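Local coordinates for cell division control protein Cdc48 (Mycobacterium smegmatis, PDB 5E7P) that probably binds and hydrolyses ATP as a AAA-family ATPase, with an ADP molecule bound in each of its two nucleotide pockets, at residues Glu386-Arg398 with Leu539-Lys551. Residues are numbered along the deposited sequence; the frame is centred on the assembly and turned at random.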
loop_
_atom_site.group_PDB
_atom_site.type_symbol
_atom_site.label_atom_id
_atom_site.label_comp_id
_atom_site.label_asym_id
_atom_site.label_seq_id
_atom_site.Cartn_x
_atom_site.Cartn_y
_atom_site.Cartn_z
ATOM N N GLU A 386 -13.543 2.758 14.762
ATOM C CA GLU A 386 -12.790 2.544 13.532
ATOM C C GLU A 386 -12.950 1.133 12.978
ATOM O O GLU A 386 -13.321 0.203 13.694
ATOM C CB GLU A 386 -11.308 2.853 13.753
ATOM C CG GLU A 386 -11.037 4.276 14.191
ATOM C CD GLU A 386 -9.561 4.577 14.314
ATOM O OE1 GLU A 386 -8.743 3.679 14.024
ATOM O OE2 GLU A 386 -9.218 5.717 14.698
ATOM N N LEU A 387 -12.653 0.984 11.693
ATOM C CA LEU A 387 -12.837 -0.280 11.003
ATOM C C LEU A 387 -11.702 -0.472 10.000
ATOM O O LEU A 387 -11.500 0.360 9.113
ATOM C CB LEU A 387 -14.189 -0.276 10.293
ATOM C CG LEU A 387 -14.986 -1.575 10.237
ATOM C CD1 LEU A 387 -14.968 -2.271 11.587
ATOM C CD2 LEU A 387 -16.409 -1.273 9.821
ATOM N N GLY A 388 -10.953 -1.560 10.153
ATOM C CA GLY A 388 -9.827 -1.835 9.279
ATOM C C GLY A 388 -10.106 -2.940 8.278
ATOM O O GLY A 388 -10.457 -4.055 8.659
ATOM N N LEU A 389 -9.948 -2.630 6.995
ATOM C CA LEU A 389 -10.141 -3.616 5.935
ATOM C C LEU A 389 -8.849 -4.372 5.638
ATOM O O LEU A 389 -7.758 -3.929 6.002
ATOM C CB LEU A 389 -10.675 -2.949 4.663
ATOM C CG LEU A 389 -12.197 -2.946 4.487
ATOM C CD1 LEU A 389 -12.893 -2.456 5.742
ATOM C CD2 LEU A 389 -12.605 -2.104 3.288
ATOM N N SER A 390 -8.981 -5.511 4.967
ATOM C CA SER A 390 -7.842 -6.380 4.703
ATOM C C SER A 390 -7.642 -6.656 3.214
ATOM O O SER A 390 -8.586 -6.583 2.429
ATOM C CB SER A 390 -8.020 -7.699 5.451
ATOM O OG SER A 390 -7.040 -8.638 5.055
ATOM N N LEU A 391 -6.403 -6.965 2.833
ATOM C CA LEU A 391 -6.089 -7.417 1.481
ATOM C C LEU A 391 -6.819 -8.719 1.193
ATOM O O LEU A 391 -6.988 -9.550 2.086
ATOM C CB LEU A 391 -4.584 -7.660 1.312
ATOM C CG LEU A 391 -3.579 -6.506 1.343
ATOM C CD1 LEU A 391 -2.167 -7.061 1.440
ATOM C CD2 LEU A 391 -3.715 -5.625 0.118
ATOM N N PRO A 392 -7.251 -8.906 -0.062
ATOM C CA PRO A 392 -7.884 -10.165 -0.461
ATOM C C PRO A 392 -6.861 -11.294 -0.566
ATOM O O PRO A 392 -5.803 -11.102 -1.169
ATOM C CB PRO A 392 -8.446 -9.841 -1.850
ATOM C CG PRO A 392 -7.574 -8.742 -2.365
ATOM C CD PRO A 392 -7.215 -7.924 -1.161
ATOM N N ASP A 393 -7.165 -12.454 0.012
ATOM C CA ASP A 393 -6.334 -13.630 -0.225
ATOM C C ASP A 393 -6.624 -14.188 -1.616
ATOM O O ASP A 393 -7.459 -13.641 -2.340
ATOM C CB ASP A 393 -6.522 -14.699 0.860
ATOM C CG ASP A 393 -7.962 -15.181 0.985
ATOM O OD1 ASP A 393 -8.784 -14.940 0.075
ATOM O OD2 ASP A 393 -8.266 -15.824 2.012
ATOM N N ALA A 394 -5.940 -15.268 -1.985
ATOM C CA ALA A 394 -6.097 -15.858 -3.312
ATOM C C ALA A 394 -7.559 -16.182 -3.639
ATOM O O ALA A 394 -8.022 -15.943 -4.753
ATOM C CB ALA A 394 -5.228 -17.102 -3.448
ATOM N N THR A 395 -8.281 -16.714 -2.658
ATOM C CA THR A 395 -9.693 -17.033 -2.839
ATOM C C THR A 395 -10.512 -15.771 -3.094
ATOM O O THR A 395 -11.307 -15.708 -4.037
ATOM C CB THR A 395 -10.269 -17.760 -1.612
ATOM O OG1 THR A 395 -9.484 -18.925 -1.335
ATOM C CG2 THR A 395 -11.703 -18.172 -1.872
ATOM N N ALA A 396 -10.311 -14.767 -2.247
ATOM C CA ALA A 396 -11.007 -13.492 -2.388
ATOM C C ALA A 396 -10.681 -12.818 -3.719
ATOM O O ALA A 396 -11.545 -12.194 -4.337
ATOM C CB ALA A 396 -10.669 -12.573 -1.225
ATOM N N ARG A 397 -9.435 -12.949 -4.162
ATOM C CA ARG A 397 -9.022 -12.367 -5.435
ATOM C C ARG A 397 -9.757 -13.005 -6.614
ATOM O O ARG A 397 -10.135 -12.318 -7.563
ATOM C CB ARG A 397 -7.503 -12.457 -5.624
ATOM C CG ARG A 397 -6.716 -11.602 -4.643
ATOM C CD ARG A 397 -5.280 -11.374 -5.097
ATOM N NE ARG A 397 -4.486 -12.599 -5.146
ATOM C CZ ARG A 397 -3.860 -13.128 -4.099
ATOM N NH1 ARG A 397 -3.942 -12.551 -2.908
ATOM N NH2 ARG A 397 -3.156 -14.240 -4.237
ATOM N N ARG A 398 -9.962 -14.316 -6.550
ATOM C CA ARG A 398 -10.704 -15.007 -7.596
ATOM C C ARG A 398 -12.159 -14.548 -7.610
ATOM O O ARG A 398 -12.757 -14.397 -8.675
ATOM C CB ARG A 398 -10.615 -16.527 -7.433
ATOM C CG ARG A 398 -11.467 -17.293 -8.434
ATOM C CD ARG A 398 -10.994 -18.718 -8.620
ATOM N NE ARG A 398 -11.776 -19.407 -9.644
ATOM C CZ ARG A 398 -11.449 -20.581 -10.176
ATOM N NH1 ARG A 398 -10.346 -21.207 -9.785
ATOM N NH2 ARG A 398 -12.224 -21.125 -11.105
ATOM N N LEU A 539 4.623 -11.833 6.113
ATOM C CA LEU A 539 3.569 -12.616 6.741
ATOM C C LEU A 539 2.238 -11.879 6.656
ATOM O O LEU A 539 1.184 -12.484 6.449
ATOM C CB LEU A 539 3.923 -12.850 8.208
ATOM C CG LEU A 539 3.125 -13.897 8.977
ATOM C CD1 LEU A 539 3.599 -15.298 8.595
ATOM C CD2 LEU A 539 3.251 -13.659 10.475
ATOM N N ALA A 540 2.303 -10.562 6.811
ATOM C CA ALA A 540 1.110 -9.725 6.872
ATOM C C ALA A 540 0.514 -9.431 5.499
ATOM O O ALA A 540 -0.365 -8.587 5.379
ATOM C CB ALA A 540 1.423 -8.423 7.597
ATOM N N SER A 541 0.989 -10.118 4.467
ATOM C CA SER A 541 0.477 -9.900 3.119
ATOM C C SER A 541 -0.333 -11.092 2.650
ATOM O O SER A 541 -0.692 -11.184 1.477
ATOM C CB SER A 541 1.626 -9.653 2.145
ATOM O OG SER A 541 2.417 -8.560 2.571
ATOM N N SER A 542 -0.611 -12.006 3.572
ATOM C CA SER A 542 -1.322 -13.241 3.256
ATOM C C SER A 542 -2.745 -13.003 2.754
ATOM O O SER A 542 -3.216 -13.704 1.858
ATOM C CB SER A 542 -1.353 -14.155 4.484
ATOM O OG SER A 542 -0.045 -14.407 4.966
ATOM N N GLY A 543 -3.425 -12.020 3.338
ATOM C CA GLY A 543 -4.811 -11.740 3.006
ATOM C C GLY A 543 -5.741 -12.271 4.078
ATOM O O GLY A 543 -5.287 -12.965 4.988
ATOM N N ARG A 544 -7.030 -11.941 3.971
ATOM C CA ARG A 544 -8.065 -12.389 4.915
ATOM C C ARG A 544 -7.623 -12.187 6.364
ATOM O O ARG A 544 -7.818 -13.044 7.224
ATOM C CB ARG A 544 -8.444 -13.852 4.655
ATOM C CG ARG A 544 -9.779 -14.280 5.264
ATOM C CD ARG A 544 -10.190 -15.663 4.791
ATOM N NE ARG A 544 -10.492 -15.682 3.360
ATOM C CZ ARG A 544 -11.681 -15.384 2.841
ATOM N NH1 ARG A 544 -11.867 -15.427 1.527
ATOM N NH2 ARG A 544 -12.687 -15.042 3.635
ATOM N N LEU A 545 -7.013 -11.037 6.615
ATOM C CA LEU A 545 -6.391 -10.751 7.892
ATOM C C LEU A 545 -6.044 -9.269 7.921
ATOM O O LEU A 545 -5.125 -8.836 7.237
ATOM C CB LEU A 545 -5.122 -11.592 8.047
ATOM C CG LEU A 545 -4.137 -11.161 9.133
ATOM C CD1 LEU A 545 -4.780 -11.298 10.499
ATOM C CD2 LEU A 545 -2.843 -11.954 9.051
ATOM N N SER A 546 -6.788 -8.485 8.690
ATOM C CA SER A 546 -6.520 -7.054 8.760
ATOM C C SER A 546 -5.276 -6.781 9.604
ATOM O O SER A 546 -5.122 -7.325 10.697
ATOM C CB SER A 546 -7.737 -6.291 9.296
ATOM O OG SER A 546 -8.134 -6.772 10.567
ATOM N N VAL A 547 -4.384 -5.947 9.083
ATOM C CA VAL A 547 -3.130 -5.643 9.762
ATOM C C VAL A 547 -3.153 -4.242 10.361
ATOM O O VAL A 547 -3.533 -3.277 9.701
ATOM C CB VAL A 547 -1.929 -5.777 8.808
ATOM C CG1 VAL A 547 -0.622 -5.425 9.526
ATOM C CG2 VAL A 547 -1.876 -7.187 8.230
ATOM N N HIS A 548 -2.751 -4.148 11.623
ATOM C CA HIS A 548 -2.742 -2.887 12.344
ATOM C C HIS A 548 -1.379 -2.730 13.006
ATOM O O HIS A 548 -1.112 -3.330 14.048
ATOM C CB HIS A 548 -3.867 -2.876 13.382
ATOM C CG HIS A 548 -5.171 -3.387 12.854
ATOM N ND1 HIS A 548 -6.115 -2.564 12.276
ATOM C CD2 HIS A 548 -5.681 -4.640 12.797
ATOM C CE1 HIS A 548 -7.155 -3.287 11.897
ATOM N NE2 HIS A 548 -6.916 -4.550 12.199
ATOM N N ALA A 549 -0.518 -1.926 12.387
ATOM C CA ALA A 549 0.889 -1.869 12.770
ATOM C C ALA A 549 1.362 -0.470 13.132
ATOM O O ALA A 549 0.993 0.508 12.483
ATOM C CB ALA A 549 1.747 -2.427 11.654
ATOM N N VAL A 550 2.184 -0.381 14.174
ATOM C CA VAL A 550 2.806 0.881 14.564
ATOM C C VAL A 550 4.291 0.697 14.877
ATOM O O VAL A 550 4.720 -0.382 15.284
ATOM C CB VAL A 550 2.114 1.523 15.792
ATOM C CG1 VAL A 550 0.638 1.769 15.513
ATOM C CG2 VAL A 550 2.301 0.663 17.037
ATOM N N LYS A 551 5.071 1.751 14.659
ATOM C CA LYS A 551 6.452 1.796 15.125
ATOM C C LYS A 551 6.491 2.525 16.459
ATOM O O LYS A 551 5.999 3.650 16.568
ATOM C CB LYS A 551 7.350 2.519 14.122
ATOM C CG LYS A 551 7.844 1.655 12.977
ATOM C CD LYS A 551 9.045 2.287 12.281
ATOM C CE LYS A 551 10.372 1.841 12.903
ATOM N NZ LYS A 551 10.531 2.247 14.331
HETATM O O HOH W 1 -6.684 -2.796 8.288
HETATM O O HOH W 2 -2.636 -13.586 -0.868
#
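Ser390 faces Ser546, and Asp393 faces Gly543 with their CA atoms 4.0 Å apart, so the linker after strand 385-388 runs antiparallel to the loop leading into strand 546-551. Arg544 N donates a hydrogen bond to Leu391 O (3.0 Å). Gly543, with a positive phi, lays its CA against that same carbonyl in a CA-H...O contact.

Ser390 OG accepts from Leu545 N (2.9 Å, 160° at the hydrogen), while CB rests against Ser546 N. One residue before Leu545, Arg544 forms a salt bridge with Asp393. Arg544 turns at chi3 (-67°), bringing NE to Asp393 OD2 at 2.6 Å; the oxygen lies nearly in the guanidinium plane, and NE meets it on the syn side but tilted out of the carboxylate plane, the two planes being 44° apart. NH1 adds only a weak bond to OD1. That oxygen's stronger partner is Ala396 N, at 2.8 Å, the capping bond from Asp393, N-cap of helix 394-404. One carboxylate thus caps the helix and holds the arginine. A water between Arg397 NH1 and Ser542 O gives a second polar link near the helix start. Near strand 385-388, CE1, on the edge of the His548 ring, approaches Gly388 CA, and His548 NE2 donates to Ser546 OG, which also pairs with Ser580 OG.

Each segment carries an outermost strand of a RecA-like sheet, 385-388 in the first ATPase module and 546-551 in the second, so this is a buried joint between the two modules. Leu389 turns to the first module, near Val274 and Lys276 of its ADP site. Helix 237-249 packs on Leu387, helix 563-576 on His548, and helix 491-506 on Leu545.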